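Local structure of NOL1/NOP2/sun family protein (Enterococcus faecium, 3M4X) at residues G49-M52 with V53-H57; N162-P165 with A166-V169; L329-E332 with F333-F337; I403-K406 with E407-Y411. The protein probably methylates cytosine in 16S ribosomal RNA, as RsmF-type methyltransferases do, through a Rossmann-like catalytic domain joined to a PUA-like RNA-binding domain. All blocks are in the same frame, centred on the assembly; numbering follows the deposited sequence.

Interaction 1: G49-M52 with V53-H57; sequences GLDM and VQTYH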
loop_
_atom_site.group_PDB
_atom_site.type_symbol
_atom_site.label_atom_id
_atom_site.label_comp_id
_atom_site.label_asym_id
_atom_site.label_seq_id
_atom_site.Cartn_x
_atom_site.Cartn_y
_atom_site.Cartn_z
ATOM N N GLY A 49 -13.926 -4.493 10.282
ATOM C CA GLY A 49 -13.498 -4.693 8.914
ATOM C C GLY A 49 -13.908 -6.037 8.346
ATOM O O GLY A 49 -14.532 -6.115 7.290
ATOM N N LEU A 50 -13.564 -7.107 9.047
ATOM C CA LEU A 50 -13.849 -8.443 8.544
ATOM C C LEU A 50 -15.343 -8.741 8.580
ATOM O O LEU A 50 -15.895 -9.277 7.620
ATOM C CB LEU A 50 -13.070 -9.498 9.335
ATOM C CG LEU A 50 -13.409 -10.971 9.087
ATOM C CD1 LEU A 50 -13.061 -11.466 7.646
ATOM C CD2 LEU A 50 -12.687 -11.812 10.136
ATOM N N ASP A 51 -15.995 -8.407 9.689
ATOM C CA ASP A 51 -17.427 -8.668 9.814
ATOM C C ASP A 51 -18.180 -8.011 8.663
ATOM O O ASP A 51 -19.079 -8.609 8.070
ATOM C CB ASP A 51 -17.975 -8.166 11.154
ATOM C CG ASP A 51 -19.482 -8.400 11.295
ATOM O OD1 ASP A 51 -20.051 -9.159 10.488
ATOM O OD2 ASP A 51 -20.106 -7.827 12.210
HETATM N N MSE A 52 -17.815 -6.777 8.346
HETATM C CA MSE A 52 -18.494 -6.058 7.278
HETATM C C MSE A 52 -18.302 -6.727 5.916
HETATM O O MSE A 52 -19.201 -6.724 5.083
HETATM C CB MSE A 52 -18.039 -4.599 7.248
HETATM C CG MSE A 52 -18.569 -3.771 8.430
HETATM SE SE MSE A 52 -20.557 -3.647 8.523
HETATM C CE MSE A 52 -20.922 -5.160 9.696
ATOM N N VAL A 53 -17.121 -7.293 5.685
ATOM C CA VAL A 53 -16.865 -8.006 4.444
ATOM C C VAL A 53 -17.629 -9.336 4.381
ATOM O O VAL A 53 -18.141 -9.723 3.327
ATOM C CB VAL A 53 -15.358 -8.246 4.229
ATOM C CG1 VAL A 53 -15.129 -9.265 3.098
ATOM C CG2 VAL A 53 -14.654 -6.922 3.932
ATOM N N GLN A 54 -17.722 -10.022 5.515
ATOM C CA GLN A 54 -18.405 -11.307 5.564
ATOM C C GLN A 54 -19.889 -11.122 5.288
ATOM O O GLN A 54 -20.532 -11.953 4.639
ATOM C CB GLN A 54 -18.179 -11.976 6.923
ATOM C CG GLN A 54 -16.793 -12.662 7.043
ATOM C CD GLN A 54 -16.469 -13.088 8.465
ATOM O OE1 GLN A 54 -17.067 -12.603 9.431
ATOM N NE2 GLN A 54 -15.526 -14.001 8.601
ATOM N N THR A 55 -20.414 -10.003 5.766
ATOM C CA THR A 55 -21.828 -9.694 5.658
ATOM C C THR A 55 -22.232 -9.201 4.270
ATOM O O THR A 55 -23.144 -9.757 3.667
ATOM C CB THR A 55 -22.212 -8.666 6.704
ATOM O OG1 THR A 55 -21.908 -9.201 7.996
ATOM C CG2 THR A 55 -23.699 -8.352 6.624
ATOM N N TYR A 56 -21.527 -8.198 3.747
ATOM C CA TYR A 56 -21.923 -7.548 2.499
ATOM C C TYR A 56 -21.206 -8.015 1.233
ATOM O O TYR A 56 -21.610 -7.670 0.113
ATOM C CB TYR A 56 -21.845 -6.036 2.664
ATOM C CG TYR A 56 -22.761 -5.595 3.778
ATOM C CD1 TYR A 56 -22.248 -5.183 4.997
ATOM C CD2 TYR A 56 -24.153 -5.671 3.632
ATOM C CE1 TYR A 56 -23.081 -4.798 6.037
ATOM C CE2 TYR A 56 -25.007 -5.295 4.674
ATOM C CZ TYR A 56 -24.461 -4.858 5.871
ATOM O OH TYR A 56 -25.269 -4.476 6.911
ATOM N N HIS A 57 -20.150 -8.802 1.414
ATOM C CA HIS A 57 -19.511 -9.480 0.297
ATOM C C HIS A 57 -19.975 -10.946 0.309
ATOM O O HIS A 57 -20.767 -11.355 -0.538
ATOM C CB HIS A 57 -17.981 -9.392 0.407
ATOM C CG HIS A 57 -17.265 -9.550 -0.903
ATOM N ND1 HIS A 57 -17.356 -10.692 -1.670
ATOM C CD2 HIS A 57 -16.440 -8.712 -1.571
ATOM C CE1 HIS A 57 -16.630 -10.545 -2.763
ATOM N NE2 HIS A 57 -16.060 -9.355 -2.728
HETATM O O HOH W 1 -19.648 -11.553 9.986
#
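M52, a selenomethionine, and Y56 stand one turn apart on the helix 49-56 and run alongside each other, pointing the same way. The chain of M52 bends at chi2 and chi3, which brings SE into the plane of the tyrosine ring at its edge, 3.7 Å from Y56 CE1. This is a Met-aromatic contact made edge-on, with SE 87° off the ring normal. One face of the same ring carries T55 CG2 over its centre. T55 turns its hydroxyl back onto the preceding turn: OG1 donates to D51 O at 2.9 Å, and T55 N reaches that oxygen from the opposite face of the carbonyl plane at 3.0 Å, giving D51 O two donors. The D51 carboxylate, swung out opposite the backbone N (chi1 179°), brings OD1 to a water at 2.5 Å, which also donates to Q54 OE1 at 2.8 Å. The side chains of L50 and Q54 slant across each other, with Q54 NE2 3.7 Å from L50 CD1. Beyond the helix, L50 and V53 rest on F71 of the strand 70-72, Y56 packs on L81 of the helix 80-83 and edge-to-face with F80, and the Y56 hydroxyl bonds to D431, between strands 426-430 and 433-441.

Interaction 2: N162-P165 with A166-V169; sequences NHAP and AELV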
loop_
_atom_site.group_PDB
_atom_site.type_symbol
_atom_site.label_atom_id
_atom_site.label_comp_id
_atom_site.label_asym_id
_atom_site.label_seq_id
_atom_site.Cartn_x
_atom_site.Cartn_y
_atom_site.Cartn_z
ATOM N N ASN A 162 6.879 11.684 -3.716
ATOM C CA ASN A 162 6.937 11.648 -5.173
ATOM C C ASN A 162 8.354 11.868 -5.682
ATOM O O ASN A 162 8.659 12.910 -6.240
ATOM C CB ASN A 162 6.014 12.717 -5.745
ATOM C CG ASN A 162 6.061 12.779 -7.244
ATOM O OD1 ASN A 162 5.830 13.831 -7.835
ATOM N ND2 ASN A 162 6.367 11.650 -7.877
ATOM N N HIS A 163 9.214 10.876 -5.483
ATOM C CA HIS A 163 10.634 11.019 -5.790
ATOM C C HIS A 163 11.250 9.757 -6.372
ATOM O O HIS A 163 10.718 8.654 -6.216
ATOM C CB HIS A 163 11.427 11.380 -4.529
ATOM C CG HIS A 163 11.349 12.825 -4.147
ATOM N ND1 HIS A 163 10.443 13.302 -3.225
ATOM C CD2 HIS A 163 12.078 13.893 -4.547
ATOM C CE1 HIS A 163 10.613 14.605 -3.080
ATOM N NE2 HIS A 163 11.597 14.987 -3.871
ATOM N N ALA A 164 12.382 9.946 -7.045
ATOM C CA ALA A 164 13.286 8.860 -7.373
ATOM C C ALA A 164 14.020 8.485 -6.099
ATOM O O ALA A 164 14.297 9.348 -5.259
ATOM C CB ALA A 164 14.288 9.304 -8.446
ATOM N N PRO A 165 14.344 7.200 -5.943
ATOM C CA PRO A 165 15.028 6.725 -4.735
ATOM C C PRO A 165 16.183 7.628 -4.266
ATOM O O PRO A 165 16.196 8.039 -3.103
ATOM C CB PRO A 165 15.540 5.347 -5.154
ATOM C CG PRO A 165 14.527 4.877 -6.142
ATOM C CD PRO A 165 14.101 6.111 -6.904
ATOM N N ALA A 166 17.119 7.942 -5.156
ATOM C CA ALA A 166 18.313 8.693 -4.780
ATOM C C ALA A 166 17.990 10.047 -4.157
ATOM O O ALA A 166 18.667 10.499 -3.237
ATOM C CB ALA A 166 19.259 8.860 -5.994
ATOM N N GLU A 167 16.953 10.698 -4.662
ATOM C CA GLU A 167 16.531 11.984 -4.126
ATOM C C GLU A 167 16.130 11.905 -2.654
ATOM O O GLU A 167 16.126 12.910 -1.957
ATOM C CB GLU A 167 15.378 12.542 -4.960
ATOM C CG GLU A 167 15.766 12.775 -6.412
ATOM C CD GLU A 167 14.589 13.146 -7.295
ATOM O OE1 GLU A 167 13.437 12.844 -6.918
ATOM O OE2 GLU A 167 14.825 13.730 -8.375
ATOM N N LEU A 168 15.798 10.712 -2.180
ATOM C CA LEU A 168 15.311 10.548 -0.811
ATOM C C LEU A 168 16.445 10.393 0.191
ATOM O O LEU A 168 16.295 10.681 1.375
ATOM C CB LEU A 168 14.401 9.320 -0.714
ATOM C CG LEU A 168 13.062 9.348 -1.452
ATOM C CD1 LEU A 168 12.354 8.002 -1.324
ATOM C CD2 LEU A 168 12.166 10.483 -0.944
ATOM N N VAL A 169 17.575 9.902 -0.294
ATOM C CA VAL A 169 18.698 9.570 0.560
ATOM C C VAL A 169 19.125 10.702 1.486
ATOM O O VAL A 169 19.249 10.488 2.691
ATOM C CB VAL A 169 19.889 9.097 -0.268
ATOM C CG1 VAL A 169 21.091 8.876 0.629
ATOM C CG2 VAL A 169 19.511 7.833 -1.012
#
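E167 folds its carboxylate back over the residues that lead into its own helix: OE1 accepts from A164 N at 3.1 Å, with an N-H...O angle of 151°. The amide comes from above the carboxylate plane, 55° out of it. The same OE1 sits at the edge of the H163 imidazole, near its plane and 2.9 Å from H163 CD2, a short approach of carbon to oxygen. Ring and carboxylate are turned 82° against each other. Extended beyond CG, the E167 side chain spans the distance back to A164, while its CB passes 3.6 Å from H163 CD2. L168 adds an apolar touch, its CD2 branch 3.8 Å from H163 CB. In the return direction E167 N makes a weak bond to A164 O at 3.0 Å. L168 N gives P165 O a firmer one at 2.9 Å, arriving from above the carbonyl plane. The setting is the Rossmann-like methyltransferase domain, where this turn carries the chain from the parallel strand 158-161 into the helix 165-172. The loop is fixed from outside: H163 O accepts from N136 ND2, and N162 ND2 donates to E137 O. P165 packs on I216 and S219 of the helix 205-222, and A166 and V169 also touch S219. L168 reaches L112 and M223, and the H163 side chain lies against K366.

Interaction 3: L329-E332 with F333-F337; sequences LWTE and FSNDF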
loop_
_atom_site.group_PDB
_atom_site.type_symbol
_atom_site.label_atom_id
_atom_site.label_comp_id
_atom_site.label_asym_id
_atom_site.label_seq_id
_atom_site.Cartn_x
_atom_site.Cartn_y
_atom_site.Cartn_z
ATOM N N LEU A 329 -11.191 27.797 15.632
ATOM C CA LEU A 329 -12.025 26.980 14.758
ATOM C C LEU A 329 -11.854 25.462 14.969
ATOM O O LEU A 329 -12.845 24.741 15.143
ATOM C CB LEU A 329 -11.772 27.356 13.294
ATOM C CG LEU A 329 -12.773 28.338 12.671
ATOM C CD1 LEU A 329 -13.174 29.402 13.660
ATOM C CD2 LEU A 329 -12.216 28.969 11.406
ATOM N N TRP A 330 -10.609 24.987 14.958
ATOM C CA TRP A 330 -10.341 23.547 15.051
ATOM C C TRP A 330 -10.706 23.001 16.413
ATOM O O TRP A 330 -11.171 21.864 16.542
ATOM C CB TRP A 330 -8.875 23.221 14.743
ATOM C CG TRP A 330 -8.404 21.883 15.287
ATOM C CD1 TRP A 330 -7.557 21.679 16.343
ATOM C CD2 TRP A 330 -8.757 20.571 14.804
ATOM N NE1 TRP A 330 -7.360 20.328 16.543
ATOM C CE2 TRP A 330 -8.089 19.630 15.613
ATOM C CE3 TRP A 330 -9.577 20.105 13.764
ATOM C CZ2 TRP A 330 -8.214 18.250 15.417
ATOM C CZ3 TRP A 330 -9.694 18.744 13.572
ATOM C CH2 TRP A 330 -9.017 17.830 14.392
ATOM N N THR A 331 -10.478 23.811 17.436
ATOM C CA THR A 331 -10.728 23.373 18.796
ATOM C C THR A 331 -12.224 23.171 18.991
ATOM O O THR A 331 -12.654 22.194 19.602
ATOM C CB THR A 331 -10.122 24.356 19.827
ATOM O OG1 THR A 331 -8.687 24.300 19.737
ATOM C CG2 THR A 331 -10.553 23.998 21.244
ATOM N N GLU A 332 -13.014 24.085 18.439
ATOM C CA GLU A 332 -14.459 23.945 18.480
ATOM C C GLU A 332 -14.816 22.589 17.905
ATOM O O GLU A 332 -15.335 21.725 18.616
ATOM C CB GLU A 332 -15.135 25.054 17.671
ATOM C CG GLU A 332 -14.481 26.411 17.838
ATOM C CD GLU A 332 -15.479 27.543 17.998
ATOM O OE1 GLU A 332 -16.678 27.320 17.722
ATOM O OE2 GLU A 332 -15.059 28.654 18.398
ATOM N N PHE A 333 -14.514 22.398 16.621
ATOM C CA PHE A 333 -14.866 21.158 15.938
ATOM C C PHE A 333 -14.394 19.932 16.705
ATOM O O PHE A 333 -15.161 18.991 16.929
ATOM C CB PHE A 333 -14.321 21.106 14.500
ATOM C CG PHE A 333 -14.515 19.766 13.850
ATOM C CD1 PHE A 333 -15.709 19.454 13.221
ATOM C CD2 PHE A 333 -13.527 18.799 13.917
ATOM C CE1 PHE A 333 -15.906 18.213 12.658
ATOM C CE2 PHE A 333 -13.719 17.553 13.350
ATOM C CZ PHE A 333 -14.912 17.261 12.721
ATOM N N SER A 334 -13.131 19.933 17.102
ATOM C CA SER A 334 -12.552 18.743 17.707
ATOM C C SER A 334 -13.210 18.457 19.043
ATOM O O SER A 334 -13.150 17.335 19.548
ATOM C CB SER A 334 -11.030 18.880 17.859
ATOM O OG SER A 334 -10.698 19.963 18.701
ATOM N N ASN A 335 -13.833 19.483 19.614
ATOM C CA ASN A 335 -14.495 19.355 20.904
ATOM C C ASN A 335 -15.853 18.660 20.790
ATOM O O ASN A 335 -16.098 17.664 21.469
ATOM C CB ASN A 335 -14.661 20.723 21.578
ATOM C CG ASN A 335 -13.445 21.130 22.404
ATOM O OD1 ASN A 335 -12.617 20.298 22.783
ATOM N ND2 ASN A 335 -13.345 22.421 22.697
ATOM N N ASP A 336 -16.743 19.187 19.949
ATOM C CA ASP A 336 -18.062 18.574 19.820
ATOM C C ASP A 336 -18.032 17.316 18.954
ATOM O O ASP A 336 -18.987 16.536 18.936
ATOM C CB ASP A 336 -19.147 19.575 19.375
ATOM C CG ASP A 336 -18.919 20.135 17.984
ATOM O OD1 ASP A 336 -18.629 19.355 17.050
ATOM O OD2 ASP A 336 -19.070 21.366 17.826
ATOM N N PHE A 337 -16.922 17.098 18.260
ATOM C CA PHE A 337 -16.792 15.867 17.500
ATOM C C PHE A 337 -15.947 14.850 18.268
ATOM O O PHE A 337 -15.855 13.690 17.873
ATOM C CB PHE A 337 -16.254 16.142 16.092
ATOM C CG PHE A 337 -16.187 14.919 15.212
ATOM C CD1 PHE A 337 -17.297 14.508 14.487
ATOM C CD2 PHE A 337 -15.011 14.189 15.111
ATOM C CE1 PHE A 337 -17.237 13.393 13.688
ATOM C CE2 PHE A 337 -14.941 13.072 14.310
ATOM C CZ PHE A 337 -16.056 12.669 13.591
#
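W330 and S334 meet by a CH-pi contact, the serine CB over one face of the indole, 3.9 Å from the centroid of the six-membered ring and 19° off its normal. F333 slants across the same indole, and its CD2 comes 3.8 Å from W330 CZ3. Both aromatic groups stand anti to their backbone N (W330 chi1 159°, F333 chi1 172°), carrying the rings along one flank of the helix 324-336. T331 and N335 run side by side, with T331 CG2 3.5 Å from N335 ND2. Among the polar contacts, the S334 hydroxyl turns back toward the preceding turn, 2.9 Å from W330 O and 3.1 Å from T331 O; its single proton may serve either. Backbone bonds hold the turn: F333 N to L329 O is nearly straight, and S334 N reaches W330 O at 2.8 Å. E332 O takes two donors, D336 N at 3.2 Å and N335 N at 2.9 Å. The apolar flank of the helix packs on an antiparallel sheet, where W330 meets F382 edge-to-face and touches L374, L329 touches F377 and F382, and F333 meets F382 at a slant and touches P384, residues of strands 372-378 and 381-384.

Interaction 4: I403-K406 with E407-Y411; sequences ITQK and EWQSY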
loop_
_atom_site.group_PDB
_atom_site.type_symbol
_atom_site.label_atom_id
_atom_site.label_comp_id
_atom_site.label_asym_id
_atom_site.label_seq_id
_atom_site.Cartn_x
_atom_site.Cartn_y
_atom_site.Cartn_z
ATOM N N ILE A 403 -27.138 5.654 8.061
ATOM C CA ILE A 403 -27.835 5.788 6.788
ATOM C C ILE A 403 -28.149 4.411 6.214
ATOM O O ILE A 403 -27.634 3.397 6.704
ATOM C CB ILE A 403 -26.999 6.562 5.774
ATOM C CG1 ILE A 403 -25.747 5.767 5.421
ATOM C CG2 ILE A 403 -26.627 7.934 6.341
ATOM C CD1 ILE A 403 -24.944 6.350 4.288
ATOM N N THR A 404 -29.010 4.390 5.192
ATOM C CA THR A 404 -29.429 3.171 4.500
ATOM C C THR A 404 -28.582 3.054 3.239
ATOM O O THR A 404 -27.834 3.971 2.920
ATOM C CB THR A 404 -30.936 3.246 4.092
ATOM O OG1 THR A 404 -31.123 4.315 3.157
ATOM C CG2 THR A 404 -31.824 3.509 5.309
ATOM N N GLN A 405 -28.686 1.952 2.506
ATOM C CA GLN A 405 -27.876 1.850 1.289
ATOM C C GLN A 405 -28.357 2.809 0.197
ATOM O O GLN A 405 -27.546 3.404 -0.517
ATOM C CB GLN A 405 -27.770 0.413 0.785
ATOM C CG GLN A 405 -29.092 -0.316 0.662
ATOM C CD GLN A 405 -29.764 -0.119 -0.695
ATOM O OE1 GLN A 405 -31.000 -0.138 -0.797
ATOM N NE2 GLN A 405 -28.955 0.070 -1.743
ATOM N N LYS A 406 -29.675 2.990 0.102
ATOM C CA LYS A 406 -30.250 3.969 -0.816
ATOM C C LYS A 406 -29.704 5.361 -0.562
ATOM O O LYS A 406 -29.348 6.083 -1.500
ATOM C CB LYS A 406 -31.770 3.990 -0.710
ATOM C CG LYS A 406 -32.461 3.202 -1.792
ATOM C CD LYS A 406 -33.946 3.527 -1.834
ATOM C CE LYS A 406 -34.654 2.629 -2.830
ATOM N NZ LYS A 406 -34.257 1.216 -2.588
ATOM N N GLU A 407 -29.649 5.741 0.712
ATOM C CA GLU A 407 -29.024 6.998 1.090
ATOM C C GLU A 407 -27.530 6.995 0.748
ATOM O O GLU A 407 -26.980 8.005 0.289
ATOM C CB GLU A 407 -29.280 7.312 2.569
ATOM C CG GLU A 407 -30.657 7.907 2.806
ATOM C CD GLU A 407 -31.103 7.841 4.252
ATOM O OE1 GLU A 407 -30.383 7.243 5.078
ATOM O OE2 GLU A 407 -32.187 8.387 4.561
ATOM N N TRP A 408 -26.877 5.855 0.940
ATOM C CA TRP A 408 -25.497 5.722 0.472
ATOM C C TRP A 408 -25.399 6.021 -1.033
ATOM O O TRP A 408 -24.541 6.800 -1.469
ATOM C CB TRP A 408 -24.903 4.345 0.812
ATOM C CG TRP A 408 -23.505 4.178 0.257
ATOM C CD1 TRP A 408 -22.333 4.572 0.843
ATOM C CD2 TRP A 408 -23.148 3.618 -1.015
ATOM N NE1 TRP A 408 -21.267 4.279 0.015
ATOM C CE2 TRP A 408 -21.741 3.689 -1.125
ATOM C CE3 TRP A 408 -23.879 3.046 -2.062
ATOM C CZ2 TRP A 408 -21.053 3.218 -2.245
ATOM C CZ3 TRP A 408 -23.189 2.581 -3.179
ATOM C CH2 TRP A 408 -21.790 2.670 -3.254
ATOM N N GLN A 409 -26.285 5.413 -1.823
ATOM C CA GLN A 409 -26.344 5.694 -3.259
ATOM C C GLN A 409 -26.429 7.195 -3.548
ATOM O O GLN A 409 -25.635 7.729 -4.324
ATOM C CB GLN A 409 -27.544 4.990 -3.902
ATOM C CG GLN A 409 -27.189 3.837 -4.817
ATOM C CD GLN A 409 -27.540 2.484 -4.218
ATOM O OE1 GLN A 409 -28.270 2.401 -3.230
ATOM N NE2 GLN A 409 -27.021 1.416 -4.819
ATOM N N SER A 410 -27.398 7.866 -2.923
ATOM C CA SER A 410 -27.601 9.305 -3.109
ATOM C C SER A 410 -26.378 10.092 -2.685
ATOM O O SER A 410 -25.965 11.038 -3.357
ATOM C CB SER A 410 -28.804 9.784 -2.297
ATOM O OG SER A 410 -29.920 8.941 -2.507
ATOM N N TYR A 411 -25.798 9.686 -1.562
ATOM C CA TYR A 411 -24.616 10.348 -1.024
ATOM C C TYR A 411 -23.421 10.276 -1.982
ATOM O O TYR A 411 -22.817 11.301 -2.304
ATOM C CB TYR A 411 -24.260 9.780 0.355
ATOM C CG TYR A 411 -23.031 10.412 0.978
ATOM C CD1 TYR A 411 -23.065 11.712 1.466
ATOM C CD2 TYR A 411 -21.830 9.704 1.074
ATOM C CE1 TYR A 411 -21.937 12.289 2.029
ATOM C CE2 TYR A 411 -20.710 10.268 1.634
ATOM C CZ TYR A 411 -20.761 11.557 2.112
ATOM O OH TYR A 411 -19.629 12.120 2.674
#
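K406 O is gripped by two donors from S410, the backbone N at 3.0 Å and the hydroxyl OG at 3.1 Å, which reach it from opposite faces of the carbonyl plane. These bonds tie the first turn of the helix 405-413 to the next; the helix belongs to the PUA-like domain, and its start is a capping box built by T404 and E407. In one direction the T404 hydroxyl, at the N-cap, accepts from E407 N: OG1 is 3.2 Å away and the N-H points almost straight at it, 166°. In the other, T404 N donates to E407 OE1, also at 3.2 Å, meeting it on the anti side and 33° out of the carboxylate plane. Extension of the E407 chain beyond CG (chi2 163°) carries the carboxylate back to T404 and to I403 before it. Its second oxygen, OE2, forms a salt bridge with R419, which gives the carboxylate a partner on each oxygen and would tend to stabilise its negative charge. I403 slants across E407, with CB 3.5 Å from E407 OE1. W408 N binds T404 O at 2.9 Å, while the indole NE1 bonds to Q83, the last residue of the helix 80-83, and the W408 side chain packs on L430 and V435 of the neighbouring strands. The far end of I403 also reaches W408, its CD1 lying 4.0 Å from W408 CB.

Overall arrangement
All four are local contacts between side chains one helical turn or less apart, partly buried rather than deep in the core. Interactions 1 and 3 lie along helices 49-56 and 324-336, whereas 2 and 4 sit at the starts of helices 165-172 and 405-413. Both of the latter have a glutamate carboxylate accepting from a backbone amide before it, and in interaction 4 the glutamate also pairs with R419. Interaction 3 relies on aromatic packing against a sheet; interaction 1 mixes a Met-aromatic contact with a water bridge. Interactions 1 and 4 come within about 7 Å at their nearest atoms, and the centres of 2 and 4 lie about 42 Å apart.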